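Side-chain contacts in hypothetical protein (Geobacillus stearothermophilus, PDB 1SFS), which is of unknown function but has a glycoside hydrolase-like domain and is possibly a bacterial lysozyme: residues Y59-P64 with V109-R114; P152-D157 with G161-A166; V182-A187 with D227-D232. One frame throughout, in Å; residues are numbered along the deposited sequence. Where two conformers were deposited one is given.

Contact 1: Y59-P64 with V109-R114; sequences YLSEVP and VFHARR
Ser61 and Leu60, in the loop that leaves strand 55-59, pack against His111 and Ala112 in the last turns of helix 98-114. The tightest part is centred on the imidazole. Ser61 CB sits over the middle of one face of the His111 ring, 3.8 Å from the centroid and 12° off the ring normal, which makes a CH-pi contact with the methylene rather than with the hydroxyl. The opposite face is backed by CD2 of Phe110, the preceding residue, so the flat ring lies between the serine methylene and a phenyl carbon. With CG of His111 anti to its own carbonyl carbon (chi1 -71°), the ring leans out from the helix to meet the loop. Small Ser61 suits this place because it brings its CB close to the ring plane, whereas OG lies farther from the imidazole. This close stack is itself at the solvent side of the contact, for Ser61 and His111 are both partly exposed.

On the buried side the join is aliphatic and the spacing looser. Leu60 CB meets His111 CB at 4.0 Å, and one methyl, CD2, reaches Ala112 CB at 4.4 Å; the short alanine lets the leucine branch lie close to the helix backbone. Leu60 is buried, its side chain also touching Pro87 and Tyr89 of strand 84-89 and its backbone bonded to Ile88.

Between a loop and a helix of this beta/alpha fold, the contact therefore rests on shape, dispersion and one CH-pi approach, an attraction less directional than polar pairing, with the apolar burial of Leu60 and Ala112 on its inner side.

Contact 2: P152-D157 with G161-A166; sequences PGLYAD and GDFAAA
The Phe163 ring receives Ala156 CB over the centre of one face, 3.5 Å from the centroid and 12° off the ring normal, a close CH-pi contact. At its edge, near the ring plane, Leu154 CD1 meets CZ at 4.0 Å, while Asp157 O approaches Phe163 CB at a similar distance. The phenyl also touches Ile138 of helix 135-145. CG lies anti to the backbone N (chi1 174°), which carries the ring from the first turn of the helix toward the strand.

Leu154 and Ala156 alternate with Tyr155, whose side chain leaves the opposite side of the strand. This is the packing of a beta-alpha unit, strand 151-156 followed after a short turn by helix 163-173, consistent with the beta/alpha barrel of glycoside hydrolase-like families. Ala156 is small enough for the ring to settle against the sheet, and Leu154 fills the space at its rim. Replacing Phe163 by an alanine would probably strip the Ala156 methyl of its aromatic cover and open a gap beside Leu154.

Where the turn enters the helix, a water accepts from Ala164 N at 2.9 Å, with Asp157 O at 2.8 Å and Gly161 O at 2.9 Å among its possible acceptors. Gly161, with phi 83°, adopts a backbone shape that glycine takes readily. The Asp157 side chain starts away from the helix, and its OD1 is bonded to Thr159 OG1 within the turn.

Contact 3: V182-A187 with D227-D232; sequences VIWSAA and DTNLAD
Trp184 brings the N-H edge of its indole, NE1 with neighbouring CZ2, against Asn229 OD1, NE1 donating to OD1 over 2.9 Å. Strands 182-185 and 227-231 are not neighbours in the sheet, for strand 211-218 runs between them; the two side chains meet inside the beta/alpha barrel expected of this glycoside hydrolase-like family, in which the last strand pairs antiparallel with its neighbour. The indole CG is anti to the backbone N, and this swings the ring along the interior until its N-H edge reaches the last strand.

Tryptophan suits the site in two ways: its broad ring touches Val214 and meets Tyr155 edge-to-face, while its single N-H supplies a donor in a buried setting. Asparagine answers with both amide ends, OD1 taking the indole proton and ND2 bonding to Asp33 OD2, so that two polar partners fix which way the amide is turned. Planes of ring and amide stand 71° apart, and OD1 also rests 3.4 Å from Trp184 CZ2. The bond is bent, 138° at the hydrogen, and NE1 approaches OD1 from above the carbonyl plane, 46° out of it.

Contacts 2 and 3 join directly, because strands 151-156 and 182-185 are neighbours in the sheet: their centres are 12 Å apart, Leu154 N lies 2.8 Å from Val182 O, and Leu154 O lies 2.8 Å from Trp184 N. Strand 151-156 sends Ala156 to the helix of contact 2 and Tyr155 to the other side, where contact 3 lies. Contact 1 stands apart, its centre 20 Å from that of contact 2 and 21 Å from that of contact 3, nearest atoms about 6 Å from either, without touching. Asp33, next to Asp227 and Asn229 of contact 3, belongs to an acidic group that might mark a glycosidase-like site, though none is established.

Contact 1: Y59-P64 with V109-R114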
ATOM      1  N   TYR A  59      -2.391   7.203  -4.356  1.00  7.72           N
ATOM      2  CA  TYR A  59      -3.553   6.484  -4.885  1.00  8.28           C
ATOM      3  C   TYR A  59      -3.588   6.485  -6.382  1.00  8.02           C
ATOM      4  O   TYR A  59      -3.367   7.491  -7.063  1.00 10.03           O
ATOM      5  CB  TYR A  59      -4.848   7.092  -4.268  1.00  9.28           C
ATOM      6  CG  TYR A  59      -4.844   6.860  -2.808  1.00  8.81           C
ATOM      7  CD1 TYR A  59      -4.213   7.733  -1.925  1.00 10.43           C
ATOM      8  CD2 TYR A  59      -5.358   5.686  -2.256  1.00 10.48           C
ATOM      9  CE1 TYR A  59      -4.161   7.482  -0.571  1.00 10.94           C
ATOM     10  CE2 TYR A  59      -5.333   5.425  -0.919  1.00 11.70           C
ATOM     11  CZ  TYR A  59      -4.740   6.312  -0.055  1.00 11.86           C
ATOM     12  OH  TYR A  59      -4.650   6.083   1.287  1.00 14.96           O
ATOM     13  N   LEU A  60      -3.948   5.337  -6.962  1.00  9.16           N
ATOM     14  CA  LEU A  60      -4.031   5.134  -8.398  1.00  9.76           C
ATOM     15  C   LEU A  60      -5.181   5.890  -9.053  1.00 12.21           C
ATOM     16  O   LEU A  60      -5.085   6.148 -10.271  1.00 16.85           O
ATOM     17  CB  LEU A  60      -4.147   3.659  -8.713  1.00 10.26           C
ATOM     18  CG  LEU A  60      -2.861   2.850  -8.515  1.00  9.62           C
ATOM     19  CD1 LEU A  60      -3.161   1.363  -8.539  1.00 14.54           C
ATOM     20  CD2 LEU A  60      -1.815   3.150  -9.571  1.00 12.65           C
ATOM     21  N   SER A  61      -6.229   6.166  -8.313  1.00 12.44           N
ATOM     22  CA  SER A  61      -7.404   6.833  -8.898  1.00 13.91           C
ATOM     23  C   SER A  61      -8.044   7.733  -7.851  1.00 13.61           C
ATOM     24  O   SER A  61      -7.773   7.698  -6.631  1.00 14.87           O
ATOM     25  CB  SER A  61      -8.337   5.805  -9.491  1.00 16.21           C
ATOM     26  OG  SER A  61      -8.892   4.994  -8.485  1.00 16.24           O
ATOM     27  N   GLU A  62      -8.866   8.625  -8.374  1.00 15.19           N
ATOM     28  CA  GLU A  62      -9.595   9.646  -7.633  1.00 14.82           C
ATOM     29  C   GLU A  62     -10.800   9.028  -6.957  1.00 15.77           C
ATOM     30  O   GLU A  62     -11.633   8.416  -7.636  1.00 19.91           O
ATOM     31  CB  GLU A  62     -10.007  10.742  -8.613  1.00 19.28           C
ATOM     32  CG  GLU A  62     -10.636  11.958  -7.966  1.00 21.78           C
ATOM     33  CD  GLU A  62      -9.585  12.923  -7.490  1.00 20.00           C
ATOM     34  OE1 GLU A  62      -9.986  13.893  -6.753  1.00 26.13           O
ATOM     35  OE2 GLU A  62      -8.372  12.773  -7.889  1.00 17.85           O
ATOM     36  N   VAL A  63     -10.980   9.227  -5.661  1.00 16.10           N
ATOM     37  CA  VAL A  63     -12.181   8.841  -4.952  1.00 18.02           C
ATOM     38  C   VAL A  63     -12.686  10.092  -4.276  1.00 20.45           C
ATOM     39  O   VAL A  63     -11.997  10.636  -3.389  1.00 19.79           O
ATOM     40  CB  VAL A  63     -11.903   7.710  -3.966  1.00 19.31           C
ATOM     41  CG1 VAL A  63     -13.198   7.436  -3.172  1.00 24.56           C
ATOM     42  CG2 VAL A  63     -11.405   6.450  -4.670  1.00 23.04           C
ATOM     43  N   PRO A  64     -13.816  10.657  -4.633  1.00 25.57           N
ATOM     44  CA  PRO A  64     -14.297  11.898  -4.020  1.00 30.72           C
ATOM     45  C   PRO A  64     -14.358  11.797  -2.495  1.00 32.40           C
ATOM     46  O   PRO A  64     -14.728  10.733  -1.966  1.00 34.66           O
ATOM     47  CB  PRO A  64     -15.724  12.077  -4.567  1.00 32.18           C
ATOM     48  CG  PRO A  64     -15.618  11.396  -5.913  1.00 33.43           C
ATOM     49  CD  PRO A  64     -14.738  10.193  -5.688  1.00 30.57           C
ATOM     50  N   VAL A 109      -4.626  -2.443 -12.535  1.00  9.89           N
ATOM     51  CA  VAL A 109      -3.658  -2.583 -13.588  1.00 10.78           C
ATOM     52  C   VAL A 109      -3.918  -1.544 -14.675  1.00 10.82           C
ATOM     53  O   VAL A 109      -3.000  -0.943 -15.215  1.00 11.21           O
ATOM     54  CB  VAL A 109      -3.704  -4.013 -14.159  1.00 12.59           C
ATOM     55  CG1 VAL A 109      -2.911  -4.150 -15.460  1.00 14.83           C
ATOM     56  CG2 VAL A 109      -3.174  -4.956 -13.106  1.00 14.29           C
ATOM     57  N   PHE A 110      -5.191  -1.334 -15.017  1.00 10.68           N
ATOM     58  CA  PHE A 110      -5.534  -0.314 -16.019  1.00 11.02           C
ATOM     59  C   PHE A 110      -4.998   1.040 -15.635  1.00 10.28           C
ATOM     60  O   PHE A 110      -4.408   1.745 -16.460  1.00 11.01           O
ATOM     61  CB  PHE A 110      -7.051  -0.320 -16.172  1.00 12.40           C
ATOM     62  CG  PHE A 110      -7.628   0.853 -16.915  1.00 13.24           C
ATOM     63  CD1 PHE A 110      -7.565   0.842 -18.291  1.00 14.11           C
ATOM     64  CD2 PHE A 110      -8.253   1.908 -16.274  1.00 15.11           C
ATOM     65  CE1 PHE A 110      -8.110   1.906 -19.034  1.00 18.02           C
ATOM     66  CE2 PHE A 110      -8.798   2.947 -16.974  1.00 17.92           C
ATOM     67  CZ  PHE A 110      -8.749   2.892 -18.332  1.00 18.47           C
ATOM     68  N   HIS A 111      -5.188   1.443 -14.391  1.00  9.66           N
ATOM     69  CA  HIS A 111      -4.691   2.709 -13.937  1.00 10.18           C
ATOM     70  C   HIS A 111      -3.158   2.714 -13.907  1.00 10.11           C
ATOM     71  O   HIS A 111      -2.548   3.732 -14.300  1.00 11.58           O
ATOM     72  CB  HIS A 111      -5.240   3.132 -12.572  1.00 11.09           C
ATOM     73  CG  HIS A 111      -6.683   3.521 -12.645  1.00 12.48           C
ATOM     74  ND1 HIS A 111      -7.048   4.706 -13.207  1.00 17.05           N
ATOM     75  CD2 HIS A 111      -7.824   2.899 -12.287  1.00 16.84           C
ATOM     76  CE1 HIS A 111      -8.365   4.830 -13.175  1.00 19.73           C
ATOM     77  NE2 HIS A 111      -8.899   3.742 -12.638  1.00 18.92           N
ATOM     78  N   ALA A 112      -2.545   1.645 -13.439  1.00  9.60           N
ATOM     79  CA  ALA A 112      -1.086   1.591 -13.366  1.00 10.38           C
ATOM     80  C   ALA A 112      -0.472   1.750 -14.775  1.00 10.98           C
ATOM     81  O   ALA A 112       0.509   2.444 -14.954  1.00 12.14           O
ATOM     82  CB  ALA A 112      -0.664   0.292 -12.718  1.00 11.19           C
ATOM     83  N   ARG A 113      -1.063   1.088 -15.761  0.51 11.71           N
ATOM     84  CA  ARG A 113      -0.511   1.198 -17.120  0.51 12.98           C
ATOM     85  C   ARG A 113      -0.638   2.607 -17.659  0.51 12.13           C
ATOM     86  O   ARG A 113       0.300   3.144 -18.246  0.51 13.91           O
ATOM     87  CB  ARG A 113      -1.205   0.179 -18.022  0.51 14.48           C
ATOM     88  CG  ARG A 113      -0.800  -1.244 -17.667  0.51 12.90           C
ATOM     89  CD  ARG A 113      -1.506  -2.298 -18.453  0.51 17.23           C
ATOM     90  NE  ARG A 113      -0.991  -3.653 -18.421  0.51 22.60           N
ATOM     91  CZ  ARG A 113      -1.675  -4.732 -18.793  0.51 24.44           C
ATOM     92  NH1 ARG A 113      -2.915  -4.613 -19.234  0.51 28.49           N
ATOM     93  NH2 ARG A 113      -1.130  -5.948 -18.737  0.51 28.06           N
ATOM     94  N   ARG A 114      -1.921   3.165 -17.388  0.72 12.61           N
ATOM     95  CA  ARG A 114      -2.216   4.535 -17.856  0.72 14.23           C
ATOM     96  C   ARG A 114      -1.167   5.484 -17.308  0.72 13.86           C
ATOM     97  O   ARG A 114      -0.796   6.424 -18.039  0.72 16.98           O
ATOM     98  CB  ARG A 114      -3.603   4.969 -17.454  0.72 16.51           C
ATOM     99  CG  ARG A 114      -4.027   6.399 -17.787  0.72 20.91           C
ATOM    100  CD  ARG A 114      -5.448   6.547 -17.131  0.72 29.41           C
ATOM    101  NE  ARG A 114      -6.398   6.399 -18.213  0.72 30.61           N
ATOM    102  CZ  ARG A 114      -7.711   6.476 -17.955  0.72 31.01           C
ATOM    103  NH1 ARG A 114      -8.052   6.673 -16.690  0.72 35.84           N
ATOM    104  NH2 ARG A 114      -8.639   6.369 -18.877  0.72 26.02           N
TER

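Contact 2: P152-D157 with G161-A166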
ATOM      1  N   PRO A 152       1.012  -8.423  -6.371  1.00  7.83           N
ATOM      2  CA  PRO A 152      -0.089  -8.050  -5.469  1.00  7.25           C
ATOM      3  C   PRO A 152       0.395  -7.580  -4.116  1.00  7.07           C
ATOM      4  O   PRO A 152       1.103  -8.272  -3.395  1.00  9.04           O
ATOM      5  CB  PRO A 152      -0.891  -9.351  -5.342  1.00  8.62           C
ATOM      6  CG  PRO A 152       0.059 -10.441  -5.660  1.00  9.64           C
ATOM      7  CD  PRO A 152       1.056  -9.879  -6.630  1.00  9.36           C
ATOM      8  N   GLY A 153      -0.066  -6.405  -3.739  1.00  6.77           N
ATOM      9  CA  GLY A 153       0.083  -5.888  -2.389  1.00  6.71           C
ATOM     10  C   GLY A 153      -1.247  -5.840  -1.685  1.00  6.14           C
ATOM     11  O   GLY A 153      -2.306  -5.666  -2.333  1.00  6.84           O
ATOM     12  N   LEU A 154      -1.237  -5.971  -0.367  1.00  6.62           N
ATOM     13  CA  LEU A 154      -2.430  -5.900   0.458  1.00  6.70           C
ATOM     14  C   LEU A 154      -2.143  -4.939   1.602  1.00  6.59           C
ATOM     15  O   LEU A 154      -1.258  -5.220   2.403  1.00  7.63           O
ATOM     16  CB  LEU A 154      -2.776  -7.282   1.013  1.00  7.33           C
ATOM     17  CG  LEU A 154      -3.055  -8.356  -0.035  1.00  8.31           C
ATOM     18  CD1 LEU A 154      -2.972  -9.748   0.577  1.00  9.60           C
ATOM     19  CD2 LEU A 154      -4.383  -8.135  -0.703  1.00 10.30           C
ATOM     20  N   TYR A 155      -2.830  -3.795   1.674  0.55  7.23           N
ATOM     21  CA  TYR A 155      -2.800  -2.878   2.815  0.55  7.25           C
ATOM     22  C   TYR A 155      -3.993  -3.265   3.664  0.55  7.79           C
ATOM     23  O   TYR A 155      -5.130  -3.226   3.199  0.55  8.28           O
ATOM     24  CB  TYR A 155      -2.931  -1.421   2.458  0.55  8.51           C
ATOM     25  CG  TYR A 155      -3.219  -0.445   3.583  0.55  8.13           C
ATOM     26  CD1 TYR A 155      -2.191   0.036   4.404  0.55  9.39           C
ATOM     27  CD2 TYR A 155      -4.516   0.017   3.850  0.55 10.98           C
ATOM     28  CE1 TYR A 155      -2.464   0.945   5.435  0.55 10.04           C
ATOM     29  CE2 TYR A 155      -4.775   0.915   4.852  0.55 11.07           C
ATOM     30  CZ  TYR A 155      -3.741   1.380   5.633  0.55 10.36           C
ATOM     31  OH  TYR A 155      -4.056   2.282   6.680  0.55 11.05           O
ATOM     32  N   ALA A 156      -3.674  -3.601   4.908  1.00  7.82           N
ATOM     33  CA  ALA A 156      -4.723  -4.136   5.772  1.00  8.99           C
ATOM     34  C   ALA A 156      -4.265  -4.122   7.212  1.00  9.08           C
ATOM     35  O   ALA A 156      -3.092  -3.984   7.525  1.00  9.68           O
ATOM     36  CB  ALA A 156      -5.087  -5.521   5.343  1.00 12.69           C
ATOM     37  N   ASP A 157      -5.241  -4.311   8.087  1.00 10.76           N
ATOM     38  CA  ASP A 157      -5.015  -4.443   9.520  1.00 10.74           C
ATOM     39  C   ASP A 157      -5.166  -5.905   9.906  1.00 10.80           C
ATOM     40  O   ASP A 157      -6.288  -6.418   9.912  1.00 12.10           O
ATOM     41  CB  ASP A 157      -6.013  -3.592  10.273  1.00 13.84           C
ATOM     42  CG  ASP A 157      -5.769  -3.487  11.733  1.00 14.92           C
ATOM     43  OD1 ASP A 157      -5.125  -4.443  12.284  1.00 15.11           O
ATOM     44  OD2 ASP A 157      -6.193  -2.489  12.362  1.00 18.67           O
ATOM     45  N   GLY A 161     -10.939  -6.880  12.231  1.00 15.43           N
ATOM     46  CA  GLY A 161     -11.741  -7.207  11.069  1.00 14.51           C
ATOM     47  C   GLY A 161     -11.308  -8.482  10.423  1.00 11.73           C
ATOM     48  O   GLY A 161     -10.444  -9.217  10.928  1.00 13.72           O
ATOM     49  N   ASP A 162     -11.899  -8.756   9.293  1.00 11.67           N
ATOM     50  CA  ASP A 162     -11.864 -10.020   8.596  1.00 13.32           C
ATOM     51  C   ASP A 162     -10.548 -10.340   7.888  1.00 10.12           C
ATOM     52  O   ASP A 162     -10.410 -11.486   7.412  1.00 11.24           O
ATOM     53  CB  ASP A 162     -13.017 -10.001   7.562  1.00 17.76           C
ATOM     54  CG  ASP A 162     -14.486 -10.107   7.852  1.00 22.33           C
ATOM     55  OD1 ASP A 162     -15.407  -9.869   6.919  1.00 22.23           O
ATOM     56  OD2 ASP A 162     -14.751 -10.485   9.006  1.00 25.94           O
ATOM     57  N   PHE A 163      -9.667  -9.392   7.699  1.00  9.54           N
ATOM     58  CA  PHE A 163      -8.529  -9.623   6.806  1.00  8.98           C
ATOM     59  C   PHE A 163      -7.697 -10.832   7.192  1.00  8.70           C
ATOM     60  O   PHE A 163      -7.353 -11.653   6.323  1.00  9.42           O
ATOM     61  CB  PHE A 163      -7.648  -8.392   6.690  1.00  8.90           C
ATOM     62  CG  PHE A 163      -6.403  -8.673   5.886  1.00  8.48           C
ATOM     63  CD1 PHE A 163      -6.471  -8.693   4.506  1.00  8.50           C
ATOM     64  CD2 PHE A 163      -5.203  -8.934   6.503  1.00  9.98           C
ATOM     65  CE1 PHE A 163      -5.323  -8.994   3.754  1.00  9.13           C
ATOM     66  CE2 PHE A 163      -4.089  -9.261   5.754  1.00  9.76           C
ATOM     67  CZ  PHE A 163      -4.122  -9.274   4.381  1.00  9.30           C
ATOM     68  N   ALA A 164      -7.261 -10.918   8.432  1.00  9.34           N
ATOM     69  CA  ALA A 164      -6.255 -11.939   8.752  1.00  9.83           C
ATOM     70  C   ALA A 164      -6.785 -13.363   8.480  1.00  9.86           C
ATOM     71  O   ALA A 164      -6.041 -14.168   7.913  1.00 10.33           O
ATOM     72  CB  ALA A 164      -5.807 -11.788  10.193  1.00 12.65           C
ATOM     73  N   ALA A 165      -8.000 -13.653   8.883  1.00 10.14           N
ATOM     74  CA  ALA A 165      -8.542 -14.986   8.643  1.00 10.50           C
ATOM     75  C   ALA A 165      -8.716 -15.232   7.163  1.00  9.32           C
ATOM     76  O   ALA A 165      -8.485 -16.361   6.681  1.00 10.20           O
ATOM     77  CB  ALA A 165      -9.829 -15.206   9.439  1.00 13.47           C
ATOM     78  N   ALA A 166      -9.199 -14.238   6.406  1.00  8.76           N
ATOM     79  CA  ALA A 166      -9.372 -14.384   4.975  1.00  8.62           C
ATOM     80  C   ALA A 166      -8.052 -14.672   4.274  1.00  7.49           C
ATOM     81  O   ALA A 166      -7.959 -15.520   3.395  1.00  7.74           O
ATOM     82  CB  ALA A 166     -10.039 -13.128   4.410  1.00 10.02           C
TER
HETATM   83  O   HOH W   1      -7.631  -8.828  10.436  1.00 11.24           O

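Contact 3: V182-A187 with D227-D232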
ATOM      1  N   VAL A 182       2.500  -9.157  -0.891  1.00  6.64           N
ATOM      2  CA  VAL A 182       3.216  -8.366   0.092  1.00  6.77           C
ATOM      3  C   VAL A 182       2.209  -7.588   0.912  1.00  6.46           C
ATOM      4  O   VAL A 182       1.319  -6.957   0.340  1.00  7.46           O
ATOM      5  CB  VAL A 182       4.242  -7.444  -0.579  1.00  7.36           C
ATOM      6  CG1 VAL A 182       4.913  -6.542   0.420  1.00  7.97           C
ATOM      7  CG2 VAL A 182       5.254  -8.263  -1.352  1.00  8.84           C
ATOM      8  N   ILE A 183       2.339  -7.650   2.235  1.00  6.35           N
ATOM      9  CA  ILE A 183       1.441  -6.953   3.130  1.00  6.65           C
ATOM     10  C   ILE A 183       2.079  -5.656   3.647  1.00  6.53           C
ATOM     11  O   ILE A 183       3.231  -5.634   4.062  1.00  7.23           O
ATOM     12  CB  ILE A 183       1.001  -7.862   4.304  1.00  7.06           C
ATOM     13  CG1 ILE A 183       0.178  -9.046   3.776  1.00  8.90           C
ATOM     14  CG2 ILE A 183       0.226  -7.093   5.359  1.00  8.60           C
ATOM     15  CD1 ILE A 183      -0.211 -10.052   4.837  1.00  9.23           C
ATOM     16  N   TRP A 184       1.255  -4.620   3.604  1.00  6.41           N
ATOM     17  CA  TRP A 184       1.460  -3.347   4.267  1.00  6.48           C
ATOM     18  C   TRP A 184       0.503  -3.342   5.454  1.00  6.38           C
ATOM     19  O   TRP A 184      -0.708  -3.248   5.274  1.00  7.64           O
ATOM     20  CB  TRP A 184       1.176  -2.213   3.274  1.00  6.69           C
ATOM     21  CG  TRP A 184       1.322  -0.814   3.790  1.00  7.17           C
ATOM     22  CD1 TRP A 184       1.705  -0.360   5.013  1.00  7.29           C
ATOM     23  CD2 TRP A 184       1.042   0.331   2.995  1.00  7.47           C
ATOM     24  NE1 TRP A 184       1.704   1.015   5.024  1.00  8.21           N
ATOM     25  CE2 TRP A 184       1.293   1.467   3.817  1.00  8.01           C
ATOM     26  CE3 TRP A 184       0.613   0.498   1.687  1.00  9.72           C
ATOM     27  CZ2 TRP A 184       1.115   2.771   3.347  1.00  9.55           C
ATOM     28  CZ3 TRP A 184       0.434   1.780   1.243  1.00 13.33           C
ATOM     29  CH2 TRP A 184       0.686   2.889   2.071  1.00 12.47           C
ATOM     30  N   SER A 185       1.053  -3.509   6.655  1.00  7.01           N
ATOM     31  CA  SER A 185       0.242  -3.643   7.844  1.00  7.22           C
ATOM     32  C   SER A 185      -0.056  -2.302   8.472  1.00  7.88           C
ATOM     33  O   SER A 185       0.854  -1.479   8.657  1.00  8.87           O
ATOM     34  CB  SER A 185       1.000  -4.514   8.853  1.00  8.64           C
ATOM     35  OG  SER A 185       0.222  -4.609  10.022  1.00  9.70           O
ATOM     36  N   ALA A 186      -1.311  -2.096   8.852  1.00  8.67           N
ATOM     37  CA  ALA A 186      -1.792  -0.911   9.521  1.00 10.41           C
ATOM     38  C   ALA A 186      -1.876  -1.037  11.026  1.00 10.63           C
ATOM     39  O   ALA A 186      -2.572  -0.258  11.664  1.00 14.53           O
ATOM     40  CB  ALA A 186      -3.158  -0.522   8.944  1.00 13.82           C
ATOM     41  N   ALA A 187      -1.134  -1.962  11.626  1.00 10.58           N
ATOM     42  CA  ALA A 187      -1.133  -2.138  13.078  1.00 11.62           C
ATOM     43  C   ALA A 187       0.217  -2.646  13.533  1.00 10.68           C
ATOM     44  O   ALA A 187       0.883  -3.364  12.758  1.00 10.76           O
ATOM     45  CB  ALA A 187      -2.184  -3.202  13.463  1.00 14.12           C
ATOM     46  N   ASP A 227       0.633  10.307   6.565  1.00  9.16           N
ATOM     47  CA  ASP A 227       0.857   9.196   7.486  1.00  9.62           C
ATOM     48  C   ASP A 227       2.311   8.778   7.399  1.00  8.73           C
ATOM     49  O   ASP A 227       2.982   9.024   6.403  1.00  9.23           O
ATOM     50  CB  ASP A 227      -0.004   8.008   7.136  1.00 10.15           C
ATOM     51  CG  ASP A 227      -1.445   8.424   6.972  1.00 11.81           C
ATOM     52  OD1 ASP A 227      -2.075   8.053   5.928  1.00 13.87           O
ATOM     53  OD2 ASP A 227      -2.043   9.093   7.823  1.00 14.70           O
ATOM     54  N   THR A 228       2.821   8.091   8.441  1.00  9.00           N
ATOM     55  CA  THR A 228       4.196   7.677   8.502  1.00  8.20           C
ATOM     56  C   THR A 228       4.330   6.158   8.509  1.00  7.86           C
ATOM     57  O   THR A 228       3.591   5.436   9.160  1.00  9.03           O
ATOM     58  CB  THR A 228       4.941   8.283   9.709  1.00  9.49           C
ATOM     59  OG1 THR A 228       4.274   7.931  10.928  1.00 10.54           O
ATOM     60  CG2 THR A 228       4.987   9.811   9.613  1.00 11.16           C
ATOM     61  N   ASN A 229       5.348   5.703   7.750  1.00  7.76           N
ATOM     62  CA  ASN A 229       5.554   4.274   7.489  1.00  7.52           C
ATOM     63  C   ASN A 229       7.012   3.910   7.667  1.00  7.71           C
ATOM     64  O   ASN A 229       7.921   4.737   7.506  1.00  8.43           O
ATOM     65  CB  ASN A 229       5.174   3.935   6.055  1.00  7.48           C
ATOM     66  CG  ASN A 229       3.728   4.213   5.763  1.00  7.77           C
ATOM     67  OD1 ASN A 229       2.854   3.463   6.126  1.00  8.31           O
ATOM     68  ND2 ASN A 229       3.475   5.313   5.051  1.00 12.15           N
ATOM     69  N   LEU A 230       7.234   2.624   7.914  1.00  7.82           N
ATOM     70  CA  LEU A 230       8.516   1.978   7.840  1.00  8.14           C
ATOM     71  C   LEU A 230       8.422   0.788   6.891  1.00  8.05           C
ATOM     72  O   LEU A 230       7.344   0.193   6.754  1.00  9.38           O
ATOM     73  CB  LEU A 230       9.018   1.516   9.191  1.00  8.94           C
ATOM     74  CG  LEU A 230       9.408   2.639  10.164  1.00  9.92           C
ATOM     75  CD1 LEU A 230       9.414   2.111  11.586  1.00 13.43           C
ATOM     76  CD2 LEU A 230      10.745   3.199   9.776  1.00 11.82           C
ATOM     77  N   ALA A 231       9.518   0.401   6.296  1.00  8.88           N
ATOM     78  CA  ALA A 231       9.535  -0.729   5.350  1.00  9.44           C
ATOM     79  C   ALA A 231      10.753  -1.586   5.530  1.00  9.89           C
ATOM     80  O   ALA A 231      11.828  -1.123   5.917  1.00 11.91           O
ATOM     81  CB  ALA A 231       9.468  -0.247   3.916  1.00 10.42           C
ATOM     82  N   ASP A 232      10.603  -2.846   5.146  1.00  9.76           N
ATOM     83  CA  ASP A 232      11.689  -3.741   4.877  1.00 11.28           C
ATOM     84  C   ASP A 232      12.333  -3.312   3.557  1.00 12.43           C
ATOM     85  O   ASP A 232      11.636  -3.004   2.589  1.00 12.81           O
ATOM     86  CB  ASP A 232      11.110  -5.151   4.765  1.00 13.02           C
ATOM     87  CG  ASP A 232      12.121  -6.289   4.623  1.00 15.86           C
ATOM     88  OD1 ASP A 232      12.833  -6.294   3.612  1.00 18.39           O
ATOM     89  OD2 ASP A 232      12.163  -7.146   5.499  1.00 20.71           O
TER